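Side-chain contacts in kinetochore protein Mis16 (Schizosaccharomyces japonicus, PDB 4XYH), which recognises histone H4 and the CENP-A-specific chaperone Scm3, as a WD-repeat histone-binding protein of the RBBP4 type: residues Glu57-Ser62 with Leu89-Val94; Leu75-Gln80 with Ala399-Asp404; Ile146-Gly151 with Gly156-Leu161; Ala176-His181 with Gly196-Gly201; Lys213-Ser218 with Ile223-Val228. All coordinates share one frame; numbering follows the deposited sequence.

Contact 1 of 5, residues Glu57-Ser62 with Leu89-Val94; sequences EWFPGS and LQVASV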
# COMPACT_ATOMS: atom_id res chain seq x y z
N GLU A 57 -2.81 -3.45 6.06
CA GLU A 57 -2.42 -4.69 5.39
C GLU A 57 -3.20 -5.82 6.02
O GLU A 57 -3.31 -5.89 7.25
CB GLU A 57 -0.91 -4.93 5.51
CG GLU A 57 -0.37 -5.91 4.46
CD GLU A 57 1.10 -6.25 4.65
OE1 GLU A 57 1.63 -6.01 5.75
OE2 GLU A 57 1.74 -6.78 3.70
N TRP A 58 -3.77 -6.69 5.19
CA TRP A 58 -4.43 -7.92 5.66
C TRP A 58 -3.40 -8.97 6.03
O TRP A 58 -2.47 -9.22 5.27
CB TRP A 58 -5.35 -8.52 4.59
CG TRP A 58 -6.54 -7.73 4.24
CD1 TRP A 58 -6.65 -6.83 3.23
CD2 TRP A 58 -7.80 -7.77 4.89
NE1 TRP A 58 -7.92 -6.30 3.21
CE2 TRP A 58 -8.64 -6.86 4.23
CE3 TRP A 58 -8.31 -8.49 5.98
CZ2 TRP A 58 -9.97 -6.65 4.60
CZ3 TRP A 58 -9.62 -8.28 6.35
CH2 TRP A 58 -10.43 -7.36 5.67
N PHE A 59 -3.58 -9.60 7.19
CA PHE A 59 -2.80 -10.78 7.52
C PHE A 59 -3.36 -12.01 6.80
O PHE A 59 -4.59 -12.14 6.63
CB PHE A 59 -2.80 -11.03 9.03
CG PHE A 59 -1.90 -10.13 9.82
CD1 PHE A 59 -0.55 -10.41 9.93
CD2 PHE A 59 -2.41 -9.02 10.48
CE1 PHE A 59 0.29 -9.59 10.69
CE2 PHE A 59 -1.58 -8.19 11.24
CZ PHE A 59 -0.23 -8.49 11.35
N PRO A 60 -2.48 -12.92 6.37
CA PRO A 60 -2.96 -14.19 5.82
C PRO A 60 -3.64 -15.04 6.89
O PRO A 60 -3.21 -15.01 8.06
CB PRO A 60 -1.67 -14.88 5.33
CG PRO A 60 -0.64 -13.83 5.31
CD PRO A 60 -1.01 -12.83 6.37
N GLY A 61 -4.68 -15.78 6.52
CA GLY A 61 -5.29 -16.72 7.45
C GLY A 61 -6.61 -16.29 8.05
O GLY A 61 -6.97 -15.12 7.97
N SER A 62 -7.33 -17.23 8.65
CA SER A 62 -8.60 -16.95 9.32
C SER A 62 -8.91 -17.99 10.39
O SER A 62 -8.39 -19.10 10.35
CB SER A 62 -9.74 -16.89 8.31
OG SER A 62 -9.84 -18.11 7.60
N LEU A 89 1.70 0.72 16.78
CA LEU A 89 1.49 -0.30 15.76
C LEU A 89 0.31 -1.14 16.26
O LEU A 89 0.26 -1.48 17.45
CB LEU A 89 2.75 -1.15 15.56
CG LEU A 89 2.65 -2.29 14.56
CD1 LEU A 89 2.44 -1.75 13.13
CD2 LEU A 89 3.92 -3.18 14.64
N GLN A 90 -0.64 -1.45 15.39
CA GLN A 90 -1.89 -2.05 15.83
C GLN A 90 -2.27 -3.27 15.01
O GLN A 90 -2.07 -3.32 13.79
CB GLN A 90 -3.04 -1.03 15.75
CG GLN A 90 -2.84 0.22 16.58
CD GLN A 90 -4.02 1.17 16.54
OE1 GLN A 90 -4.57 1.54 17.57
NE2 GLN A 90 -4.40 1.62 15.34
N VAL A 91 -2.84 -4.26 15.70
CA VAL A 91 -3.45 -5.41 15.06
C VAL A 91 -4.95 -5.35 15.33
O VAL A 91 -5.37 -5.21 16.48
CB VAL A 91 -2.90 -6.76 15.57
CG1 VAL A 91 -3.59 -7.93 14.84
CG2 VAL A 91 -1.40 -6.82 15.40
N ALA A 92 -5.75 -5.43 14.27
CA ALA A 92 -7.20 -5.42 14.41
C ALA A 92 -7.77 -6.76 13.97
O ALA A 92 -7.21 -7.40 13.09
CB ALA A 92 -7.81 -4.29 13.61
N SER A 93 -8.86 -7.18 14.59
CA SER A 93 -9.62 -8.32 14.09
C SER A 93 -10.97 -7.87 13.55
O SER A 93 -11.58 -6.92 14.05
CB SER A 93 -9.81 -9.38 15.16
OG SER A 93 -10.47 -8.83 16.28
N VAL A 94 -11.43 -8.55 12.52
CA VAL A 94 -12.73 -8.25 11.97
C VAL A 94 -13.44 -9.56 11.67
O VAL A 94 -12.82 -10.55 11.30
CB VAL A 94 -12.62 -7.37 10.70
CG1 VAL A 94 -11.81 -8.08 9.61
CG2 VAL A 94 -14.00 -6.99 10.19

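Contact 2 of 5, residues Leu75-Gln80 with Ala399-Asp404; sequences LLLGTQ and ASLADD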
# COMPACT_ATOMS: atom_id res chain seq x y z
N LEU A 75 -5.96 -7.46 10.57
CA LEU A 75 -5.34 -6.40 9.79
C LEU A 75 -4.23 -5.76 10.58
O LEU A 75 -4.33 -5.64 11.81
CB LEU A 75 -6.34 -5.32 9.39
CG LEU A 75 -7.56 -5.76 8.58
CD1 LEU A 75 -8.82 -5.50 9.38
CD2 LEU A 75 -7.60 -5.00 7.28
N LEU A 76 -3.21 -5.34 9.86
CA LEU A 76 -2.13 -4.57 10.42
C LEU A 76 -2.38 -3.09 10.16
O LEU A 76 -2.54 -2.68 9.01
CB LEU A 76 -0.82 -5.02 9.81
CG LEU A 76 0.43 -4.30 10.27
CD1 LEU A 76 0.78 -4.70 11.71
CD2 LEU A 76 1.54 -4.64 9.30
N LEU A 77 -2.45 -2.30 11.23
CA LEU A 77 -2.75 -0.86 11.15
C LEU A 77 -1.73 -0.03 11.90
O LEU A 77 -0.86 -0.57 12.61
CB LEU A 77 -4.13 -0.57 11.74
CG LEU A 77 -5.34 -1.10 11.00
CD1 LEU A 77 -6.59 -0.87 11.81
CD2 LEU A 77 -5.44 -0.40 9.65
N GLY A 78 -1.85 1.30 11.77
CA GLY A 78 -0.99 2.20 12.50
C GLY A 78 -1.72 3.39 13.08
O GLY A 78 -2.93 3.50 12.96
N THR A 79 -0.97 4.29 13.72
CA THR A 79 -1.53 5.56 14.14
C THR A 79 -0.73 6.72 13.57
O THR A 79 0.46 6.60 13.28
CB THR A 79 -1.58 5.74 15.68
OG1 THR A 79 -0.25 5.81 16.20
CG2 THR A 79 -2.36 4.62 16.35
N GLN A 80 -1.39 7.85 13.43
CA GLN A 80 -0.71 9.09 13.16
C GLN A 80 -1.21 10.11 14.17
O GLN A 80 -2.33 10.60 14.04
CB GLN A 80 -0.97 9.55 11.72
CG GLN A 80 -0.36 10.91 11.39
CD GLN A 80 -0.90 11.46 10.09
OE1 GLN A 80 -2.05 11.21 9.72
NE2 GLN A 80 -0.06 12.19 9.37
N ALA A 399 -9.67 -3.60 1.87
CA ALA A 399 -9.63 -2.64 2.95
C ALA A 399 -9.05 -1.34 2.39
O ALA A 399 -8.08 -1.37 1.62
CB ALA A 399 -8.78 -3.17 4.12
N SER A 400 -9.63 -0.21 2.78
CA SER A 400 -9.09 1.09 2.37
C SER A 400 -9.22 2.11 3.48
O SER A 400 -10.18 2.08 4.26
CB SER A 400 -9.79 1.59 1.09
OG SER A 400 -11.20 1.54 1.19
N LEU A 401 -8.25 3.01 3.55
CA LEU A 401 -8.14 4.05 4.57
C LEU A 401 -8.16 5.42 3.95
O LEU A 401 -7.60 5.63 2.88
CB LEU A 401 -6.83 3.93 5.35
CG LEU A 401 -6.57 2.82 6.35
CD1 LEU A 401 -5.08 2.84 6.63
CD2 LEU A 401 -7.38 3.08 7.60
N ALA A 402 -8.77 6.37 4.65
CA ALA A 402 -8.75 7.75 4.20
C ALA A 402 -8.28 8.65 5.33
O ALA A 402 -8.21 8.21 6.48
CB ALA A 402 -10.14 8.17 3.70
N ASP A 403 -7.96 9.90 4.99
CA ASP A 403 -7.35 10.87 5.93
C ASP A 403 -8.24 11.29 7.09
O ASP A 403 -7.76 11.86 8.05
CB ASP A 403 -6.90 12.12 5.17
CG ASP A 403 -5.65 11.89 4.35
OD1 ASP A 403 -4.92 10.92 4.67
OD2 ASP A 403 -5.39 12.65 3.39
N ASP A 404 -9.53 10.99 7.01
CA ASP A 404 -10.46 11.40 8.06
C ASP A 404 -10.75 10.29 9.07
O ASP A 404 -11.89 10.18 9.53
CB ASP A 404 -11.78 11.86 7.43
CG ASP A 404 -12.38 10.82 6.47
OD1 ASP A 404 -12.01 9.63 6.54
OD2 ASP A 404 -13.22 11.19 5.62
O HOH W 1 -3.97 11.16 7.83

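Contact 3 of 5, residues Ile146-Gly151 with Gly156-Leu161; sequences IIATLG and GYIFDL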
# COMPACT_ATOMS: atom_id res chain seq x y z
N ILE A 146 6.76 -11.27 12.16
CA ILE A 146 7.80 -10.26 12.05
C ILE A 146 7.27 -9.04 11.25
O ILE A 146 6.92 -9.17 10.08
CB ILE A 146 9.08 -10.84 11.37
CG1 ILE A 146 9.59 -12.07 12.15
CG2 ILE A 146 10.15 -9.79 11.22
CD1 ILE A 146 10.00 -11.78 13.58
N ILE A 147 7.19 -7.88 11.90
CA ILE A 147 6.67 -6.66 11.25
C ILE A 147 7.80 -5.64 11.07
O ILE A 147 8.59 -5.41 12.00
CB ILE A 147 5.54 -5.98 12.06
CG1 ILE A 147 4.50 -6.99 12.57
CG2 ILE A 147 4.89 -4.82 11.25
CD1 ILE A 147 3.75 -7.70 11.47
N ALA A 148 7.89 -5.05 9.88
CA ALA A 148 8.77 -3.90 9.68
C ALA A 148 7.92 -2.65 9.56
O ALA A 148 6.83 -2.70 9.01
CB ALA A 148 9.63 -4.09 8.44
N THR A 149 8.41 -1.52 10.08
CA THR A 149 7.71 -0.25 9.89
C THR A 149 8.69 0.85 9.56
O THR A 149 9.88 0.68 9.74
CB THR A 149 6.92 0.22 11.15
OG1 THR A 149 7.82 0.78 12.12
CG2 THR A 149 6.11 -0.89 11.78
N LEU A 150 8.16 1.98 9.08
CA LEU A 150 8.93 3.23 8.94
C LEU A 150 8.37 4.28 9.89
O LEU A 150 7.17 4.58 9.85
CB LEU A 150 8.86 3.76 7.51
CG LEU A 150 9.87 3.25 6.49
CD1 LEU A 150 9.49 3.77 5.08
CD2 LEU A 150 11.30 3.65 6.89
N GLY A 151 9.23 4.85 10.72
CA GLY A 151 8.75 5.76 11.75
C GLY A 151 9.53 7.05 11.88
O GLY A 151 9.95 7.63 10.88
N GLY A 156 13.82 2.82 10.46
CA GLY A 156 12.99 1.63 10.30
C GLY A 156 12.86 0.95 11.65
O GLY A 156 13.70 1.16 12.53
N TYR A 157 11.81 0.15 11.85
CA TYR A 157 11.68 -0.64 13.08
C TYR A 157 11.25 -2.08 12.80
O TYR A 157 10.55 -2.37 11.83
CB TYR A 157 10.69 0.02 14.04
CG TYR A 157 11.12 1.40 14.51
CD1 TYR A 157 12.03 1.54 15.55
CD2 TYR A 157 10.62 2.55 13.91
CE1 TYR A 157 12.44 2.79 15.98
CE2 TYR A 157 11.03 3.82 14.33
CZ TYR A 157 11.93 3.92 15.37
OH TYR A 157 12.34 5.16 15.79
N ILE A 158 11.69 -2.98 13.66
CA ILE A 158 11.27 -4.36 13.58
C ILE A 158 10.57 -4.79 14.86
O ILE A 158 11.03 -4.49 15.97
CB ILE A 158 12.44 -5.29 13.32
CG1 ILE A 158 13.20 -4.82 12.07
CG2 ILE A 158 11.93 -6.71 13.17
CD1 ILE A 158 12.44 -5.02 10.74
N PHE A 159 9.45 -5.49 14.70
CA PHE A 159 8.67 -6.00 15.82
C PHE A 159 8.50 -7.50 15.65
O PHE A 159 8.23 -7.96 14.54
CB PHE A 159 7.28 -5.35 15.89
CG PHE A 159 7.31 -3.85 16.06
CD1 PHE A 159 7.59 -3.02 14.98
CD2 PHE A 159 7.01 -3.27 17.29
CE1 PHE A 159 7.59 -1.63 15.13
CE2 PHE A 159 7.01 -1.89 17.44
CZ PHE A 159 7.30 -1.07 16.36
N ASP A 160 8.68 -8.27 16.72
CA ASP A 160 8.41 -9.71 16.68
C ASP A 160 7.18 -10.03 17.54
O ASP A 160 7.29 -10.06 18.77
CB ASP A 160 9.64 -10.49 17.18
CG ASP A 160 9.47 -12.00 17.10
OD1 ASP A 160 8.36 -12.50 16.79
OD2 ASP A 160 10.46 -12.70 17.34
N LEU A 161 6.02 -10.25 16.91
CA LEU A 161 4.76 -10.36 17.63
C LEU A 161 4.73 -11.60 18.53
O LEU A 161 3.97 -11.68 19.50
CB LEU A 161 3.57 -10.39 16.66
CG LEU A 161 3.38 -9.13 15.79
CD1 LEU A 161 2.08 -9.13 14.96
CD2 LEU A 161 3.49 -7.88 16.62

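Contact 4 of 5, residues Ala176-His181 with Gly196-Gly201; sequences ACLRHH and GTLATG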
# COMPACT_ATOMS: atom_id res chain seq x y z
N ALA A 176 14.10 -4.06 17.05
CA ALA A 176 15.27 -3.57 16.31
C ALA A 176 14.96 -2.22 15.70
O ALA A 176 13.81 -1.92 15.40
CB ALA A 176 15.70 -4.55 15.22
N CYS A 177 15.99 -1.40 15.53
CA CYS A 177 15.87 -0.12 14.86
C CYS A 177 16.81 -0.08 13.66
O CYS A 177 18.01 -0.29 13.83
CB CYS A 177 16.17 1.02 15.81
SG CYS A 177 16.09 2.63 15.01
N LEU A 178 16.26 0.18 12.47
CA LEU A 178 17.07 0.29 11.26
C LEU A 178 17.54 1.73 11.10
O LEU A 178 16.73 2.61 10.78
CB LEU A 178 16.27 -0.13 10.04
CG LEU A 178 15.44 -1.40 10.26
CD1 LEU A 178 14.54 -1.62 9.07
CD2 LEU A 178 16.34 -2.61 10.47
N ARG A 179 18.83 1.98 11.31
CA ARG A 179 19.31 3.36 11.46
C ARG A 179 20.17 3.91 10.35
O ARG A 179 21.38 4.05 10.56
CB ARG A 179 20.12 3.52 12.75
CG ARG A 179 19.60 2.77 13.91
CD ARG A 179 20.08 3.39 15.19
NE ARG A 179 19.31 4.57 15.51
CZ ARG A 179 18.54 4.73 16.59
NH1 ARG A 179 18.43 3.79 17.52
NH2 ARG A 179 17.89 5.87 16.72
N HIS A 180 19.59 4.28 9.22
CA HIS A 180 20.34 5.07 8.25
C HIS A 180 19.66 6.35 7.78
O HIS A 180 20.29 7.40 7.65
CB HIS A 180 20.67 4.24 7.02
CG HIS A 180 21.84 4.77 6.25
ND1 HIS A 180 21.71 5.60 5.17
CD2 HIS A 180 23.18 4.55 6.41
CE1 HIS A 180 22.91 5.90 4.69
NE2 HIS A 180 23.82 5.27 5.43
N HIS A 181 18.39 6.24 7.43
CA HIS A 181 17.65 7.35 6.84
C HIS A 181 17.65 8.59 7.72
O HIS A 181 17.65 8.48 8.95
CB HIS A 181 16.21 6.90 6.54
CG HIS A 181 16.11 5.96 5.39
ND1 HIS A 181 16.44 6.31 4.10
CD2 HIS A 181 15.69 4.67 5.33
CE1 HIS A 181 16.25 5.28 3.30
NE2 HIS A 181 15.80 4.27 4.02
N GLY A 196 14.16 -12.27 5.41
CA GLY A 196 14.87 -11.38 6.30
C GLY A 196 15.45 -10.15 5.62
O GLY A 196 15.91 -9.23 6.28
N THR A 197 15.43 -10.14 4.30
CA THR A 197 15.92 -8.97 3.56
C THR A 197 14.74 -8.03 3.23
O THR A 197 13.67 -8.49 2.86
CB THR A 197 16.66 -9.38 2.28
OG1 THR A 197 17.92 -9.95 2.64
CG2 THR A 197 16.88 -8.18 1.35
N LEU A 198 14.94 -6.72 3.38
CA LEU A 198 13.91 -5.74 3.06
C LEU A 198 14.54 -4.45 2.55
O LEU A 198 15.76 -4.26 2.65
CB LEU A 198 13.03 -5.42 4.27
CG LEU A 198 13.71 -4.71 5.45
CD1 LEU A 198 12.73 -3.88 6.23
CD2 LEU A 198 14.36 -5.75 6.36
N ALA A 199 13.71 -3.55 2.03
CA ALA A 199 14.22 -2.28 1.54
C ALA A 199 13.35 -1.11 1.96
O ALA A 199 12.14 -1.26 2.15
CB ALA A 199 14.34 -2.31 0.02
N THR A 200 13.98 0.06 2.10
CA THR A 200 13.26 1.28 2.43
C THR A 200 13.72 2.46 1.55
O THR A 200 14.87 2.49 1.09
CB THR A 200 13.45 1.67 3.90
OG1 THR A 200 14.85 1.83 4.17
CG2 THR A 200 12.89 0.60 4.81
N GLY A 201 12.81 3.40 1.31
CA GLY A 201 13.10 4.61 0.58
C GLY A 201 12.32 5.75 1.23
O GLY A 201 11.17 5.57 1.62

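Contact 5 of 5, residues Lys213-Ser218 with Ile223-Val228; sequences KGKSLS and IDVAPV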
# COMPACT_ATOMS: atom_id res chain seq x y z
N LYS A 213 17.96 -11.41 8.95
CA LYS A 213 18.12 -12.86 9.10
C LYS A 213 19.16 -13.21 10.17
O LYS A 213 20.31 -12.76 10.11
CB LYS A 213 18.53 -13.50 7.77
CG LYS A 213 18.61 -15.02 7.82
CD LYS A 213 18.52 -15.64 6.41
CE LYS A 213 18.11 -17.12 6.44
NZ LYS A 213 16.76 -17.36 7.07
N GLY A 214 18.75 -13.99 11.17
CA GLY A 214 19.69 -14.45 12.18
C GLY A 214 19.96 -13.50 13.34
O GLY A 214 20.58 -13.90 14.33
N LYS A 215 19.51 -12.26 13.25
CA LYS A 215 19.71 -11.33 14.36
C LYS A 215 18.71 -11.63 15.48
O LYS A 215 17.51 -11.60 15.26
CB LYS A 215 19.56 -9.87 13.89
CG LYS A 215 20.45 -9.52 12.69
CD LYS A 215 20.97 -8.09 12.76
CE LYS A 215 21.54 -7.62 11.44
NZ LYS A 215 22.52 -8.57 10.87
N SER A 216 19.21 -11.95 16.68
CA SER A 216 18.34 -12.33 17.80
C SER A 216 17.55 -11.14 18.30
O SER A 216 18.13 -10.08 18.60
CB SER A 216 19.13 -12.93 18.96
OG SER A 216 19.87 -14.07 18.55
N LEU A 217 16.24 -11.31 18.41
CA LEU A 217 15.38 -10.27 18.92
C LEU A 217 14.89 -10.69 20.30
O LEU A 217 14.61 -11.86 20.51
CB LEU A 217 14.20 -10.01 17.97
CG LEU A 217 14.62 -9.85 16.50
CD1 LEU A 217 13.40 -9.76 15.58
CD2 LEU A 217 15.51 -8.63 16.32
N SER A 218 14.79 -9.75 21.23
CA SER A 218 14.27 -10.06 22.55
C SER A 218 13.73 -8.82 23.23
O SER A 218 13.96 -7.70 22.77
CB SER A 218 15.35 -10.70 23.43
OG SER A 218 16.08 -9.69 24.11
N ILE A 223 17.92 -3.80 19.29
CA ILE A 223 19.24 -3.73 18.66
C ILE A 223 19.25 -2.72 17.51
O ILE A 223 18.22 -2.48 16.88
CB ILE A 223 19.70 -5.10 18.12
CG1 ILE A 223 18.78 -5.59 17.01
CG2 ILE A 223 19.74 -6.14 19.25
CD1 ILE A 223 19.22 -6.92 16.40
N ASP A 224 20.41 -2.11 17.27
CA ASP A 224 20.62 -1.25 16.11
C ASP A 224 21.08 -2.06 14.89
O ASP A 224 21.85 -3.00 15.02
CB ASP A 224 21.63 -0.15 16.43
CG ASP A 224 21.10 0.86 17.41
OD1 ASP A 224 19.90 1.19 17.33
OD2 ASP A 224 21.87 1.32 18.27
N VAL A 225 20.57 -1.70 13.72
CA VAL A 225 20.92 -2.40 12.50
C VAL A 225 21.37 -1.38 11.46
O VAL A 225 20.76 -0.31 11.32
CB VAL A 225 19.74 -3.23 11.95
CG1 VAL A 225 20.11 -3.90 10.63
CG2 VAL A 225 19.33 -4.27 12.96
N ALA A 226 22.45 -1.71 10.76
CA ALA A 226 22.99 -0.87 9.71
C ALA A 226 22.61 -1.48 8.37
O ALA A 226 22.40 -2.69 8.28
CB ALA A 226 24.51 -0.75 9.85
N PRO A 227 22.50 -0.64 7.33
CA PRO A 227 22.10 -1.25 6.06
C PRO A 227 23.20 -2.09 5.45
O PRO A 227 24.36 -1.86 5.71
CB PRO A 227 21.77 -0.06 5.17
CG PRO A 227 22.40 1.14 5.85
CD PRO A 227 22.45 0.83 7.30
N VAL A 228 22.81 -3.07 4.65
CA VAL A 228 23.72 -3.86 3.84
C VAL A 228 24.14 -3.08 2.57
O VAL A 228 25.29 -3.15 2.14
CB VAL A 228 23.06 -5.21 3.48
CG1 VAL A 228 23.62 -5.78 2.20
CG2 VAL A 228 23.21 -6.18 4.65

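Contact 1 of 5, residues Glu57-Ser62 with Leu89-Val94
Phe-59 and Val-91 face each other with their CA atoms 9.3 Å apart, too far for direct strand pairing, because strand 70-77 runs between strand 56-58 and strand 87-97 and hydrogen-bonds to both. The side chains meet across that middle strand at two places, one on each face of the sheet. On one face the indole of Trp-58 reaches over, its CZ3 3.9 Å from CG1 of Val-94. A chi1 of 60° sets CG1 between the backbone N and carbonyl carbon, so it is this methyl that meets the indole, the side chains crossing at about a right angle; Leu-75 lies against both. On the other face CE2 of Phe-59 touches CG1 of Val-91 at 4.1 Å, again with the side chains nearly perpendicular. Here Leu-76 packs against Phe-59, whose ring also meets that of Phe-139 with the planes about 20° apart. The polar links of the 57-62 segment run to other partners: Asn-393 takes the backbone of Phe-59 and Gly-61, and Ser-389 the amide of Trp-58. Across the contact everything is carbon against carbon, so it depends on shape and burial, with no polar group to fix its direction.

Contact 2 of 5, residues Leu75-Gln80 with Ala399-Asp404
Leu-77, Ala-399 and Leu-75 carry most of this junction between two neighbouring blades of the propeller, where strand 70-77 of one sheet lies over strand 398-402 of the next and runs in much the same direction. The closer touch is that of Leu-75 with Ala-399: CD2 of the leucine rests 3.8 Å from the alanine CB, and the CA atoms of the two residues are 8.9 Å apart. With CG beside the backbone N (chi1 -58°) and an unstaggered second torsion of 117°, Leu-75 sets that CD2 against the alanine methyl. Trp-58 packs against both partners. Two residues further on, the strands have drawn slightly apart and the small alanine has given way to a longer side chain. Leu-77 turns its CD2 toward CD1 of Leu-401, and these methyls stand 4.4 Å apart, with Val-56 in touch with both leucines. Past the strand ends the character changes. A water lies 2.7 Å from Gln-80 OE1 and makes a weak, longer approach of 3.3 Å to Asp-403 OD1; other acceptors compete for its protons, so a full bridge is uncertain. The buried part of the contact is therefore purely hydrophobic: methyl groups join the two sheets without a hydrogen bond, and polar chemistry appears beyond the strands, where water can enter.

Contact 3 of 5, residues Ile146-Gly151 with Gly156-Leu161
Tyr-157 lies beside Thr-149, its cross-strand partner, with CB 3.5 Å from Thr-149 OG1. Because CG sits beside the backbone N, anti to the carbonyl carbon (chi1 -63°), the ring edge runs on along Thr-149 and Gly-151: CD2 still faces the threonine OG1 at 3.8 Å, and CE2 has CA of Gly-151 in the ring plane 4.0 Å away. A CB on this glycine would collide with the ring. At the tip, OH is hydrogen-bonded to Glu-131 and Asn-155. The threonine oxygen has its own bond to His-130, whose ring meets the tyrosine edge-to-face. A leucine in place of Tyr-157 would probably deprive Glu-131 and Asn-155 of their hydroxyl partner and open a gap beside Gly-151. The two strands form an antiparallel beta hairpin within a propeller blade, with Thr-149/Tyr-157 and Ile-147/Phe-159 as its hydrogen-bonded pairs; Ile-147 N reaches Phe-159 O at 2.8 Å, nearly straight at 171°. On the tyrosine face of the sheet, Thr-149 CG2 packs 3.7 Å from CE1 of Phe-159. The opposite face carries Ala-148, whose CB meets Ile-158 CD1 at 3.7 Å, and Ile-146, whose CD1 touches the carboxylate of Asp-160; OD1 of that aspartate is hydrogen-bonded to the amide N of Asn-162.

Contact 4 of 5, residues Ala176-His181 with Gly196-Gly201
The torsions of His-181 and Thr-200 bring an imidazole nitrogen onto a hydroxyl: the histidine CG sits beside its backbone N (chi1 -72°), swinging the ring toward strand 197-201, while the threonine OG1 stands between its own N and carbonyl carbon (chi1 58°) and faces back. NE2 of His-181 and OG1 of Thr-200 are 2.6 Å apart, a short hydrogen bond in which either atom could be the donor. The hydroxyl lies in the plane of the imidazole, at its edge, and the bond is somewhat bent, at 141°. The ring is gripped at both nitrogens, because ND1 is hydrogen-bonded to Asp-204, and the same threonine oxygen is also bonded to NE1 of Trp-210. Held this way, the imidazole has little freedom to turn, and the carboxylate at ND1 would be expected to polarise it. With a leucine in place of His-181, Asp-204 would probably be left without its buried mate and Thr-200 would lose one of its two partners. Further along, Leu-178 and Leu-198 reach toward each other tip to tip, CD1 to CD1, at 4.1 Å. Leu-178 also packs on Trp-210, so the apolar touch adjoins the polar one. Segment 176-181 leaves strand 176-178 of one sheet and passes over to the next, where strands 197-201 and 207-211 are neighbours. Aspartate, histidine, threonine and tryptophan linked in this order form the Asp-His-Ser/Thr-Trp hydrogen-bond tetrad characteristic of WD40 blades.

Contact 5 of 5, residues Lys213-Ser218 with Ile223-Val228
The long connection between strands 207-211 and 229-231 of one blade folds back on itself beside the preceding blade, laying Lys-215 and Leu-217 against Ile-223 and Val-225 of strand 223-225, the edge strand of that blade's sheet. Ile-223 is the centre of the contact. Its CG1 stands between the backbone N and carbonyl carbon (chi1 64°) and the chain then runs straight on (chi2 178°), which pushes CD1 out into the loop. That one methyl meets three neighbours: CB of Lys-215 at 3.9 Å, the carbonyl O of Ser-216 at 4.0 Å, and CD2 of Leu-217 at 4.1 Å. The leucine crosses it at about a right angle. Lys-215 gives its aliphatic stem to Val-225, two residues further on. Bent at its second and fourth torsions, it slants across the valine, with CE 4.1 Å from CG1 and CD 4.2 Å from CG2, so both valine methyls are used. No hydrogen bond joins the two segments. Asp-224 makes a salt bridge with Arg-179, and the strand's backbone is paired with that of strand 176-178. Lys-215 and Ser-216 are exposed while Val-225 is buried, so the lysine's methylenes cover the valine at the surface. The connection between the third and fourth strands of one WD40 blade here swings out to add a fifth strand, parallel to 176-178, to the edge of the preceding four-stranded blade.

How the contacts relate
From the N terminus, contact 1 closes first, bringing 57-62 to 89-94 within one sheet. Contact 2 opens between those two segments, at 75-80, and closes only at 399-404, so the two cross along the chain. Its span of more than three hundred residues joins the first part of the propeller to the last and encloses contacts 3, 4 and 5, which follow in series. Contact 3 is a local hairpin that packs against contact 1 through Leu-89 and Phe-59. Contact 4 reaches across to the following blade. Contact 5 closes a short turn within the connection between strands 207-211 and 229-231, which contributes strand 223-225 to the sheet of strands 156-160 and 176-178, linking contacts 3, 4 and 5.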